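PDB 3K2V: putative D-arabinose 5-phosphate isomerase from Klebsiella pneumoniae subsp. pneumoniae, which probably interconverts D-arabinose 5-phosphate and D-ribulose 5-phosphate, and binds a cytidine monophosphate sugar-acid conjugate through its pair of CBS domains. Local coordinates for residues Asp51-Ile56 against Gly75-Gly80. Residues are numbered along the deposited sequence; the frame is centred on the assembly and turned at random.
Sequences DALLEI and GIFTDG. With CMK (cytidine 5'-monophosphate 3-deoxy-beta-D-gulo-oct-2-ulo-pyranosonic acid), chain C.
Leu53 and Ile56 of the helix both meet the ring of Phe77 at its edge, near the ring plane. CD2 of Leu53 lies 4.1 Å from Phe77 CE2, and CD1 of Ile56 is equally far from Phe77 CD2. The ring is brought to the helix by a first torsion that sets CG anti to the backbone N (chi1 -168°). The same Ile56 methyl also rests 3.7 Å from the backbone O of Phe77, so this side chain packs on strand and ring together.

Polar groups come in at Asp79. CG2 of Ile56 sits 3.5 Å from Asp79 OD1, an apolar wall beside a buried carboxylate whose charge is probably balanced elsewhere: OD1 forms a salt bridge with Arg83 of the second subunit, and OD2 hydrogen-bonds O4 of another CMK.

On the strand's other face, Thr78 turns from the helix to the ligand. Its OG1 donates a 2.9 Å hydrogen bond to phosphate oxygen O1A of CMK and also caps helix 79-86, while Ile76, likewise part of the ligand pocket, lies on the same side of the strand, next to the cytosine.

Strand 73-78 thus separates hydrophobic core from nucleotide pocket within the CBS domain: helix 49-59 packs on one face, Ile97 and Val100 of helix 97-100 and Leu82 of helix 79-86 also touch Phe77, and strand 63-67 runs antiparallel alongside.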
ATOM      1  N   ASP A  51     -16.917   7.878   4.677  1.00 15.10           N
ATOM      2  CA  ASP A  51     -16.716   8.798   3.555  1.00 15.70           C
ATOM      3  C   ASP A  51     -15.285   8.744   3.036  1.00 15.45           C
ATOM      4  O   ASP A  51     -15.055   8.788   1.819  1.00 15.17           O
ATOM      5  CB  ASP A  51     -16.945  10.262   3.926  1.00 16.10           C
ATOM      6  CG  ASP A  51     -18.376  10.595   4.309  1.00 20.62           C
ATOM      7  OD1 ASP A  51     -19.326   9.846   3.922  1.00 23.72           O
ATOM      8  OD2 ASP A  51     -18.544  11.655   5.009  1.00 21.51           O
ATOM      9  N   ALA A  52     -14.313   8.753   3.948  1.00 14.78           N
ATOM     10  CA  ALA A  52     -12.909   8.725   3.553  1.00 15.09           C
ATOM     11  C   ALA A  52     -12.567   7.417   2.856  1.00 15.32           C
ATOM     12  O   ALA A  52     -11.853   7.412   1.853  1.00 15.35           O
ATOM     13  CB  ALA A  52     -11.951   8.978   4.789  1.00 14.73           C
ATOM     14  N   LEU A  53     -13.082   6.306   3.365  1.00 14.94           N
ATOM     15  CA  LEU A  53     -12.817   5.011   2.737  1.00 15.00           C
ATOM     16  C   LEU A  53     -13.394   4.908   1.328  1.00 15.23           C
ATOM     17  O   LEU A  53     -12.745   4.361   0.440  1.00 14.42           O
ATOM     18  CB  LEU A  53     -13.337   3.862   3.603  1.00 14.93           C
ATOM     19  CG  LEU A  53     -12.696   3.755   4.971  1.00 15.40           C
ATOM     20  CD1 LEU A  53     -13.273   2.502   5.705  1.00 16.55           C
ATOM     21  CD2 LEU A  53     -11.150   3.670   4.926  1.00 14.27           C
ATOM     22  N   LEU A  54     -14.583   5.456   1.113  1.00 14.88           N
ATOM     23  CA  LEU A  54     -15.183   5.459  -0.202  1.00 15.56           C
ATOM     24  C   LEU A  54     -14.303   6.254  -1.183  1.00 15.72           C
ATOM     25  O   LEU A  54     -14.095   5.837  -2.343  1.00 15.20           O
ATOM     26  CB  LEU A  54     -16.610   6.017  -0.136  1.00 15.58           C
ATOM     27  CG  LEU A  54     -17.342   6.073  -1.481  1.00 17.86           C
ATOM     28  CD1 LEU A  54     -17.481   4.659  -2.061  1.00 17.89           C
ATOM     29  CD2 LEU A  54     -18.703   6.786  -1.344  1.00 18.16           C
ATOM     30  N   GLU A  55     -13.762   7.376  -0.721  1.00 16.09           N
ATOM     31  CA  GLU A  55     -12.935   8.230  -1.571  1.00 16.45           C
ATOM     32  C   GLU A  55     -11.646   7.504  -1.920  1.00 16.65           C
ATOM     33  O   GLU A  55     -11.227   7.536  -3.089  1.00 16.78           O
ATOM     34  CB  GLU A  55     -12.651   9.571  -0.895  1.00 17.13           C
ATOM     35  CG  GLU A  55     -11.755  10.561  -1.695  1.00 17.86           C
ATOM     36  CD  GLU A  55     -12.444  11.235  -2.893  1.00 21.80           C
ATOM     37  OE1 GLU A  55     -13.636  10.949  -3.149  1.00 25.73           O
ATOM     38  OE2 GLU A  55     -11.778  12.068  -3.584  1.00 20.18           O
ATOM     39  N   ILE A  56     -11.052   6.817  -0.933  1.00 16.22           N
ATOM     40  CA  ILE A  56      -9.864   6.002  -1.160  1.00 16.42           C
ATOM     41  C   ILE A  56     -10.152   4.951  -2.228  1.00 16.71           C
ATOM     42  O   ILE A  56      -9.364   4.793  -3.179  1.00 17.42           O
ATOM     43  CB  ILE A  56      -9.336   5.304   0.133  1.00 16.12           C
ATOM     44  CG1 ILE A  56      -8.788   6.325   1.121  1.00 17.07           C
ATOM     45  CG2 ILE A  56      -8.250   4.240  -0.230  1.00 16.17           C
ATOM     46  CD1 ILE A  56      -8.368   5.710   2.518  1.00 17.29           C
ATOM     47  N   GLY A  75      -4.495  16.926   6.623  1.00 17.35           N
ATOM     48  CA  GLY A  75      -4.059  15.604   7.008  1.00 17.12           C
ATOM     49  C   GLY A  75      -4.156  14.621   5.870  1.00 16.73           C
ATOM     50  O   GLY A  75      -4.512  14.989   4.726  1.00 15.44           O
ATOM     51  N   ILE A  76      -3.771  13.383   6.149  0.50 16.51           N
ATOM     52  CA  ILE A  76      -3.929  12.290   5.210  0.50 16.86           C
ATOM     53  C   ILE A  76      -4.353  11.039   5.961  0.50 16.33           C
ATOM     54  O   ILE A  76      -4.207  10.952   7.188  0.50 16.18           O
ATOM     55  CB  ILE A  76      -2.627  11.985   4.394  0.50 17.58           C
ATOM     56  CG1 ILE A  76      -1.570  11.265   5.242  0.50 18.40           C
ATOM     57  CG2 ILE A  76      -2.068  13.243   3.762  0.50 17.94           C
ATOM     58  CD1 ILE A  76      -0.647  12.180   5.921  0.50 20.53           C
ATOM     59  N   PHE A  77      -4.883  10.083   5.213  1.00 15.82           N
ATOM     60  CA  PHE A  77      -5.272   8.777   5.757  1.00 15.42           C
ATOM     61  C   PHE A  77      -5.036   7.715   4.708  1.00 15.70           C
ATOM     62  O   PHE A  77      -5.543   7.825   3.583  1.00 16.00           O
ATOM     63  CB  PHE A  77      -6.717   8.824   6.162  1.00 15.06           C
ATOM     64  CG  PHE A  77      -7.160   7.647   6.994  1.00 14.04           C
ATOM     65  CD1 PHE A  77      -6.853   7.587   8.333  1.00 13.97           C
ATOM     66  CD2 PHE A  77      -7.918   6.637   6.439  1.00 16.14           C
ATOM     67  CE1 PHE A  77      -7.289   6.491   9.138  1.00 14.75           C
ATOM     68  CE2 PHE A  77      -8.368   5.558   7.217  1.00 15.46           C
ATOM     69  CZ  PHE A  77      -8.056   5.495   8.557  1.00 14.46           C
ATOM     70  N   THR A  78      -4.260   6.699   5.074  1.00 15.94           N
ATOM     71  CA  THR A  78      -3.921   5.591   4.185  1.00 16.01           C
ATOM     72  C   THR A  78      -4.587   4.284   4.635  1.00 16.56           C
ATOM     73  O   THR A  78      -5.092   4.186   5.763  1.00 15.32           O
ATOM     74  CB  THR A  78      -2.394   5.338   4.185  1.00 16.55           C
ATOM     75  OG1 THR A  78      -1.992   4.821   5.461  1.00 15.69           O
ATOM     76  CG2 THR A  78      -1.599   6.617   3.867  1.00 15.94           C
ATOM     77  N   ASP A  79      -4.552   3.263   3.772  1.00 16.93           N
ATOM     78  CA  ASP A  79      -5.022   1.928   4.159  1.00 17.34           C
ATOM     79  C   ASP A  79      -4.246   1.392   5.369  1.00 16.49           C
ATOM     80  O   ASP A  79      -4.812   0.760   6.248  1.00 15.57           O
ATOM     81  CB  ASP A  79      -4.915   0.953   2.984  1.00 18.70           C
ATOM     82  CG  ASP A  79      -5.934   1.240   1.872  1.00 20.88           C
ATOM     83  OD1 ASP A  79      -6.945   1.946   2.130  1.00 21.56           O
ATOM     84  OD2 ASP A  79      -5.726   0.766   0.728  1.00 21.56           O
ATOM     85  N   GLY A  80      -2.945   1.669   5.432  1.00 15.42           N
ATOM     86  CA  GLY A  80      -2.161   1.309   6.609  1.00 15.13           C
ATOM     87  C   GLY A  80      -2.675   1.964   7.902  1.00 14.15           C
ATOM     88  O   GLY A  80      -2.669   1.344   8.964  1.00 14.57           O
TER
HETATM   89  N1C CMK C   1       1.998   9.281   5.199  0.95 27.51           N
HETATM   90  C2C CMK C   1       2.270  10.658   5.196  0.95 31.12           C
HETATM   91  N3C CMK C   1       2.362  11.294   3.958  0.95 27.42           N
HETATM   92  C4C CMK C   1       2.257  10.627   2.747  0.95 30.98           C
HETATM   93  C5C CMK C   1       1.987   9.249   2.749  0.95 30.62           C
HETATM   94  C6C CMK C   1       1.866   8.584   3.983  0.95 29.40           C
HETATM   95  O2C CMK C   1       2.384  11.319   6.242  0.95 28.71           O
HETATM   96  N4C CMK C   1       2.379  11.367   1.623  0.95 31.08           N
HETATM   97  C1' CMK C   1       1.879   8.585   6.531  0.95 28.92           C
HETATM   98  C2' CMK C   1       0.637   7.687   6.616  0.95 26.53           C
HETATM   99  O2' CMK C   1      -0.468   8.487   7.061  0.95 25.72           O
HETATM  100  C3' CMK C   1       1.073   6.653   7.654  0.95 28.06           C
HETATM  101  C4' CMK C   1       2.596   6.550   7.436  0.95 30.75           C
HETATM  102  O4' CMK C   1       3.013   7.732   6.629  0.95 27.50           O
HETATM  103  O3' CMK C   1       0.811   7.145   8.956  0.95 28.15           O
HETATM  104  C5' CMK C   1       3.004   5.356   6.585  0.95 29.70           C
HETATM  105  O5' CMK C   1       2.263   5.301   5.337  0.95 29.15           O
HETATM  106  PA  CMK C   1       1.602   3.844   4.937  0.95 31.65           P
HETATM  107  O1A CMK C   1       0.524   3.529   5.913  0.95 32.25           O
HETATM  108  O2A CMK C   1       1.087   3.889   3.533  0.95 31.20           O
HETATM  109  O6  CMK C   1       4.116   0.864   4.736  0.95 41.40           O
HETATM  110  C2  CMK C   1       2.868   1.382   5.257  0.95 41.43           C
HETATM  111  O2  CMK C   1       2.878   2.828   5.055  0.95 38.33           O
HETATM  112  C3  CMK C   1       1.716   0.690   4.507  0.95 40.63           C
HETATM  113  C4  CMK C   1       1.879  -0.842   4.408  0.95 41.56           C
HETATM  114  O4  CMK C   1       0.822  -1.401   3.573  0.95 43.36           O
HETATM  115  C5  CMK C   1       3.244  -1.237   3.889  0.95 42.82           C
HETATM  116  C6  CMK C   1       4.270  -0.579   4.804  0.95 43.59           C
HETATM  117  C7  CMK C   1       5.704  -0.846   4.369  0.95 45.93           C
HETATM  118  C1  CMK C   1       2.774   1.230   6.787  0.95 43.11           C
HETATM  119  O1X CMK C   1       3.570   1.936   7.447  0.95 45.38           O
HETATM  120  O1Y CMK C   1       1.908   0.478   7.280  0.95 42.83           O
HETATM  121  O5  CMK C   1       3.442  -0.805   2.522  0.95 42.96           O
HETATM  122  C8  CMK C   1       6.702  -0.318   5.411  0.95 45.93           C
HETATM  123  O8  CMK C   1       8.004  -0.370   4.833  0.95 50.18           O
HETATM  124  O7  CMK C   1       5.895  -2.239   4.229  0.95 45.85           O